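PDB 6XF9: packaging protein UL32 from Human herpesvirus 8 type M, which forms a pentameric ring required for herpesviral packaging and probably helps control cleavage and encapsidation of the viral genomic DNA. Local coordinates for the interface of chains A and B. Coordinates in Å, arbitrary orientation; residue numbers count along the deposited sequence, not the author numbering. Chains: chain A/B, Packaging protein UL32.

Contacts 1 and 2 are neighbouring patches of one subunit boundary in the pentameric ring, the centres of their C-alpha atoms about 5 Å apart. A:Ile145, B:Asn325 and B:Arg332 belong to both. Contact 1 is the greasier patch, where the 3-10 helix 142-144 and the start of helix 145-164 of chain A meet B helices 308-321, 329-338 and 360-369; contact 2 continues from it onto the loop that joins B helices 308-321 and 329-338. B:Arg332 ties that loop to its own helices, so the two patches probably act as one surface. The copies meet through unlike surfaces, as a closed ring requires.

Contact 1: the interface of chains A and B. Residues chain A 142, 145-146; chain B 320, 325, 327, 329, 332, 368.
A:Ile145, at the start of A helix 145-164, packs against B:Leu329, B:Met320 and B:Arg332, and A:Leu146 against B:Leu329, in a hydrophobic subunit contact of the pentameric ring. The tight part is centred on A:Ile145, whose branches divide the work. Its CG2 methyl stands anti to the backbone N and crosses B:Leu329 at a slant, lying 3.8 Å from B:Leu329 CD2. The CG1-CD1 arm lies over one face of the guanidinium group, at its NH2 end, and the CD1 methyl of A:Ile145 is 3.3 Å from NH2 of B:Arg332. A beta-branched residue suits this place because one side chain can serve an aliphatic partner and the face of a flat cation together. Beside it, the CD2 methyl of A:Leu146 meets the CD1 methyl of B:Leu329 at 3.7 Å, the two side chains crossing at about a right angle.

The unbranched side chain of methionine can bend, and B:Met320 does so at chi2 and chi3 (-54° and -51°), which brings its terminal methyl back to A:Ala142 and to CB of A:Ile145. The small A:Ala142, its CB 3.9 Å from CE of B:Met320, probably lets the start of the chain A helix come close.

B:Arg332 extends from CG to NE, and its head is held by backbone carbonyls of its own chain. NE gives a hydrogen bond to B:Val327 O (2.8 Å), fairly straight at 156° and with the oxygen close to the guanidinium plane. NH1 reaches B:Met320 O, also near that plane, whereas NH2 bonds to B:Asn325 O, tilted from it; both of these bend more at the hydrogen. Three carbonyls thus fix the head's rotation and probably help to offset its charge beside the methyls of A:Ile145.

By contrast, packing is looser at B:Val327 and toward B:Phe368. The ring of B:Phe368 takes B:Leu329 CD2 over one face, near the rim, and so backs that leucine from within chain B; the nearest approach of B:Phe368 to chain A is 4.2 Å, from its CB to A:Leu146 CD2.

Contact 2: the interface of chains A and B. Residues chain A 138, 140, 145, 148; chain B 325-326, 332.
The loop between B helices 308-321 and 329-338 presses B:Asn326 against the segment of chain A that leads into helix 145-164, forming a patch of the ring's subunit boundary in which a chain B loop lies against a chain A loop and the first turn of that helix. B:Asn326 is the chief contributor from chain B, hiding 53 Å² of its surface. Its side chain reaches across A:Thr140 toward A:Ile148, and the CG carbon stands anti to the backbone N (chi1 -158°), which sends the amide away from its own backbone N and toward A:Thr140 and A:Ile148.

A:Thr140 meets it at a slant. The CG2 methyl of A:Thr140 lies 3.9 Å from CB of B:Asn326 and about as far from the amide carbon, a van der Waals contact. The hydroxyl takes the other branch, between the backbone N and the carbonyl carbon (chi1 68°), and OG1 is 3.8 Å from OD1 of B:Asn326, which is proximity rather than a bond. Threonine suits the spot because its methyl can pack on the asparagine while its hydroxyl faces the polar loop.

Farther along, OD1 of B:Asn326 comes 3.9 Å from the CG2 methyl of A:Ile148, which crosses the amide obliquely. A:Ile148 and A:Ile145 thus offer methyls from the same helix to different partners, the former to the asparagine and the latter to B:Arg332. Asparagine is short enough to fit beside these branched residues.

The main chains also come close: the carbonyl O of A:Lys138 is 2.7 Å from the backbone N of B:Asn326, but the hydrogen is not directed at this oxygen, so the short approach is not a hydrogen bond. This oxygen also lies 3.5 Å from CB of B:Asn326.

The site sits where chain A runs from helix 124-133 through a loop and the short 3-10 helix 142-144 into helix 145-164, with the chain B loop lying against that approach and the first turn of the helix.

Contact 1: the interface of chains A and B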
ATOM      1  N   ALA A 142      12.762 -22.282  32.285  1.00 54.11           N
ATOM      2  CA  ALA A 142      13.269 -22.804  31.024  1.00 56.13           C
ATOM      3  C   ALA A 142      12.350 -22.421  29.866  1.00 56.24           C
ATOM      4  O   ALA A 142      12.821 -22.101  28.771  1.00 56.65           O
ATOM      5  CB  ALA A 142      13.424 -24.325  31.116  1.00 59.61           C
ATOM      6  N   ILE A 145      13.121 -19.208  27.758  1.00 51.44           N
ATOM      7  CA  ILE A 145      14.460 -18.972  27.226  1.00 51.20           C
ATOM      8  C   ILE A 145      14.422 -18.597  25.742  1.00 51.97           C
ATOM      9  O   ILE A 145      15.011 -17.588  25.342  1.00 49.56           O
ATOM     10  CB  ILE A 145      15.356 -20.197  27.476  1.00 54.48           C
ATOM     11  CG1 ILE A 145      15.830 -20.239  28.941  1.00 53.30           C
ATOM     12  CG2 ILE A 145      16.547 -20.178  26.531  1.00 55.99           C
ATOM     13  CD1 ILE A 145      16.637 -18.977  29.403  1.00 49.61           C
ATOM     14  N   LEU A 146      13.761 -19.400  24.899  1.00 52.04           N
ATOM     15  CA  LEU A 146      13.737 -19.103  23.462  1.00 53.18           C
ATOM     16  C   LEU A 146      13.182 -17.714  23.181  1.00 49.25           C
ATOM     17  O   LEU A 146      13.703 -16.984  22.331  1.00 47.36           O
ATOM     18  CB  LEU A 146      12.941 -20.147  22.678  1.00 57.12           C
ATOM     19  CG  LEU A 146      13.748 -21.339  22.186  1.00 60.14           C
ATOM     20  CD1 LEU A 146      12.941 -22.146  21.170  1.00 61.95           C
ATOM     21  CD2 LEU A 146      15.021 -20.819  21.566  1.00 60.55           C
TER
ATOM     22  N   MET B 320      18.496 -27.074  28.582  1.00 62.27           N
ATOM     23  CA  MET B 320      17.390 -26.289  29.113  1.00 62.97           C
ATOM     24  C   MET B 320      17.329 -26.367  30.635  1.00 63.62           C
ATOM     25  O   MET B 320      17.216 -25.337  31.310  1.00 64.75           O
ATOM     26  CB  MET B 320      16.070 -26.776  28.516  1.00 62.17           C
ATOM     27  CG  MET B 320      15.907 -26.567  27.023  1.00 61.44           C
ATOM     28  SD  MET B 320      16.165 -24.844  26.546  1.00 63.11           S
ATOM     29  CE  MET B 320      15.104 -23.937  27.673  1.00 63.87           C
ATOM     30  N   ASN B 325      19.632 -20.162  35.525  1.00 72.62           N
ATOM     31  CA  ASN B 325      19.847 -18.738  35.276  1.00 73.99           C
ATOM     32  C   ASN B 325      19.373 -18.323  33.886  1.00 74.11           C
ATOM     33  O   ASN B 325      18.992 -19.140  33.040  1.00 72.95           O
ATOM     34  CB  ASN B 325      21.337 -18.381  35.242  1.00 75.08           C
ATOM     35  CG  ASN B 325      22.034 -18.551  36.539  1.00 75.31           C
ATOM     36  OD1 ASN B 325      23.115 -19.163  36.581  1.00 75.27           O
ATOM     37  ND2 ASN B 325      21.468 -17.991  37.608  1.00 75.84           N
ATOM     38  N   VAL B 327      21.304 -17.669  31.519  1.00 55.17           N
ATOM     39  CA  VAL B 327      22.455 -17.893  30.655  1.00 54.82           C
ATOM     40  C   VAL B 327      21.968 -18.329  29.271  1.00 53.74           C
ATOM     41  O   VAL B 327      21.116 -19.218  29.156  1.00 52.47           O
ATOM     42  CB  VAL B 327      23.383 -18.930  31.301  1.00 54.04           C
ATOM     43  CG1 VAL B 327      24.544 -19.250  30.422  1.00 53.90           C
ATOM     44  CG2 VAL B 327      23.895 -18.361  32.598  1.00 55.34           C
ATOM     45  N   LEU B 329      21.685 -19.759  25.307  1.00 47.85           N
ATOM     46  CA  LEU B 329      21.784 -21.150  24.879  1.00 45.57           C
ATOM     47  C   LEU B 329      23.195 -21.527  24.430  1.00 45.45           C
ATOM     48  O   LEU B 329      23.618 -22.670  24.639  1.00 44.81           O
ATOM     49  CB  LEU B 329      20.771 -21.438  23.779  1.00 43.93           C
ATOM     50  CG  LEU B 329      19.329 -21.422  24.267  1.00 44.50           C
ATOM     51  CD1 LEU B 329      18.366 -21.374  23.090  1.00 43.40           C
ATOM     52  CD2 LEU B 329      19.066 -22.636  25.111  1.00 44.15           C
ATOM     53  N   ARG B 332      24.963 -22.051  27.666  1.00 47.84           N
ATOM     54  CA  ARG B 332      24.487 -23.258  28.335  1.00 46.60           C
ATOM     55  C   ARG B 332      25.051 -24.505  27.687  1.00 45.35           C
ATOM     56  O   ARG B 332      25.449 -25.448  28.382  1.00 45.39           O
ATOM     57  CB  ARG B 332      22.977 -23.352  28.316  1.00 45.89           C
ATOM     58  CG  ARG B 332      22.291 -22.391  29.184  1.00 47.36           C
ATOM     59  CD  ARG B 332      20.817 -22.639  29.056  1.00 46.63           C
ATOM     60  NE  ARG B 332      20.090 -21.673  29.851  1.00 47.99           N
ATOM     61  CZ  ARG B 332      19.009 -21.946  30.559  1.00 47.89           C
ATOM     62  NH1 ARG B 332      18.519 -23.177  30.576  1.00 46.57           N
ATOM     63  NH2 ARG B 332      18.423 -20.974  31.247  1.00 49.27           N
ATOM     64  N   PHE B 368      17.708 -25.823  18.415  1.00 42.12           N
ATOM     65  CA  PHE B 368      16.801 -24.738  18.722  1.00 42.73           C
ATOM     66  C   PHE B 368      16.457 -23.814  17.567  1.00 42.25           C
ATOM     67  O   PHE B 368      15.492 -23.052  17.713  1.00 42.58           O
ATOM     68  CB  PHE B 368      17.369 -23.886  19.864  1.00 45.60           C
ATOM     69  CG  PHE B 368      17.732 -24.682  21.099  1.00 46.42           C
ATOM     70  CD1 PHE B 368      16.748 -25.078  21.999  1.00 46.09           C
ATOM     71  CD2 PHE B 368      19.060 -25.016  21.370  1.00 47.28           C
ATOM     72  CE1 PHE B 368      17.064 -25.805  23.142  1.00 46.75           C
ATOM     73  CE2 PHE B 368      19.392 -25.744  22.521  1.00 47.74           C
ATOM     74  CZ  PHE B 368      18.391 -26.138  23.407  1.00 47.52           C
TER

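Contact 2: the interface of chains A and B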
ATOM      1  N   LYS A 138      19.580 -13.536  36.322  1.00 49.30           N
ATOM      2  CA  LYS A 138      18.185 -13.718  36.678  1.00 49.67           C
ATOM      3  C   LYS A 138      17.789 -15.186  36.633  1.00 51.46           C
ATOM      4  O   LYS A 138      18.174 -15.931  35.720  1.00 52.45           O
ATOM      5  CB  LYS A 138      17.318 -12.895  35.737  1.00 49.59           C
ATOM      6  CG  LYS A 138      17.301 -11.477  36.178  1.00 48.68           C
ATOM      7  CD  LYS A 138      16.617 -10.596  35.202  1.00 49.32           C
ATOM      8  CE  LYS A 138      15.139 -10.775  35.306  1.00 50.95           C
ATOM      9  NZ  LYS A 138      14.441  -9.678  34.564  1.00 52.45           N
ATOM     10  N   THR A 140      15.342 -17.608  35.578  1.00 61.69           N
ATOM     11  CA  THR A 140      14.274 -17.581  34.594  1.00 62.46           C
ATOM     12  C   THR A 140      13.867 -19.012  34.298  1.00 64.13           C
ATOM     13  O   THR A 140      14.712 -19.914  34.253  1.00 64.89           O
ATOM     14  CB  THR A 140      14.677 -16.868  33.281  1.00 62.17           C
ATOM     15  OG1 THR A 140      15.658 -17.650  32.590  1.00 62.81           O
ATOM     16  CG2 THR A 140      15.252 -15.480  33.569  1.00 60.44           C
ATOM     17  N   ILE A 145      13.121 -19.208  27.758  1.00 51.44           N
ATOM     18  CA  ILE A 145      14.460 -18.972  27.226  1.00 51.20           C
ATOM     19  C   ILE A 145      14.422 -18.597  25.742  1.00 51.97           C
ATOM     20  O   ILE A 145      15.011 -17.588  25.342  1.00 49.56           O
ATOM     21  CB  ILE A 145      15.356 -20.197  27.476  1.00 54.48           C
ATOM     22  CG1 ILE A 145      15.830 -20.239  28.941  1.00 53.30           C
ATOM     23  CG2 ILE A 145      16.547 -20.178  26.531  1.00 55.99           C
ATOM     24  CD1 ILE A 145      16.637 -18.977  29.403  1.00 49.61           C
ATOM     25  N   ILE A 148      13.180 -15.131  25.163  1.00 49.45           N
ATOM     26  CA  ILE A 148      14.147 -14.136  25.613  1.00 46.11           C
ATOM     27  C   ILE A 148      15.253 -13.982  24.591  1.00 45.98           C
ATOM     28  O   ILE A 148      15.688 -12.865  24.305  1.00 43.78           O
ATOM     29  CB  ILE A 148      14.699 -14.503  27.003  1.00 46.14           C
ATOM     30  CG1 ILE A 148      13.648 -14.241  28.083  1.00 45.41           C
ATOM     31  CG2 ILE A 148      15.893 -13.664  27.313  1.00 44.18           C
ATOM     32  CD1 ILE A 148      13.822 -15.109  29.329  1.00 46.69           C
TER
ATOM     33  N   ASN B 325      19.632 -20.162  35.525  1.00 72.62           N
ATOM     34  CA  ASN B 325      19.847 -18.738  35.276  1.00 73.99           C
ATOM     35  C   ASN B 325      19.373 -18.323  33.886  1.00 74.11           C
ATOM     36  O   ASN B 325      18.992 -19.140  33.040  1.00 72.95           O
ATOM     37  CB  ASN B 325      21.337 -18.381  35.242  1.00 75.08           C
ATOM     38  CG  ASN B 325      22.034 -18.551  36.539  1.00 75.31           C
ATOM     39  OD1 ASN B 325      23.115 -19.163  36.581  1.00 75.27           O
ATOM     40  ND2 ASN B 325      21.468 -17.991  37.608  1.00 75.84           N
ATOM     41  N   ASN B 326      19.520 -17.026  33.617  1.00 52.41           N
ATOM     42  CA  ASN B 326      19.328 -16.452  32.292  1.00 52.80           C
ATOM     43  C   ASN B 326      20.592 -16.557  31.448  1.00 52.86           C
ATOM     44  O   ASN B 326      20.916 -15.647  30.696  1.00 53.95           O
ATOM     45  CB  ASN B 326      18.911 -14.992  32.443  1.00 54.43           C
ATOM     46  CG  ASN B 326      18.200 -14.466  31.236  1.00 54.76           C
ATOM     47  OD1 ASN B 326      17.670 -15.235  30.428  1.00 53.86           O
ATOM     48  ND2 ASN B 326      18.194 -13.149  31.083  1.00 56.24           N
ATOM     49  N   ARG B 332      24.963 -22.051  27.666  1.00 47.84           N
ATOM     50  CA  ARG B 332      24.487 -23.258  28.335  1.00 46.60           C
ATOM     51  C   ARG B 332      25.051 -24.505  27.687  1.00 45.35           C
ATOM     52  O   ARG B 332      25.449 -25.448  28.382  1.00 45.39           O
ATOM     53  CB  ARG B 332      22.977 -23.352  28.316  1.00 45.89           C
ATOM     54  CG  ARG B 332      22.291 -22.391  29.184  1.00 47.36           C
ATOM     55  CD  ARG B 332      20.817 -22.639  29.056  1.00 46.63           C
ATOM     56  NE  ARG B 332      20.090 -21.673  29.851  1.00 47.99           N
ATOM     57  CZ  ARG B 332      19.009 -21.946  30.559  1.00 47.89           C
ATOM     58  NH1 ARG B 332      18.519 -23.177  30.576  1.00 46.57           N
ATOM     59  NH2 ARG B 332      18.423 -20.974  31.247  1.00 49.27           N
TER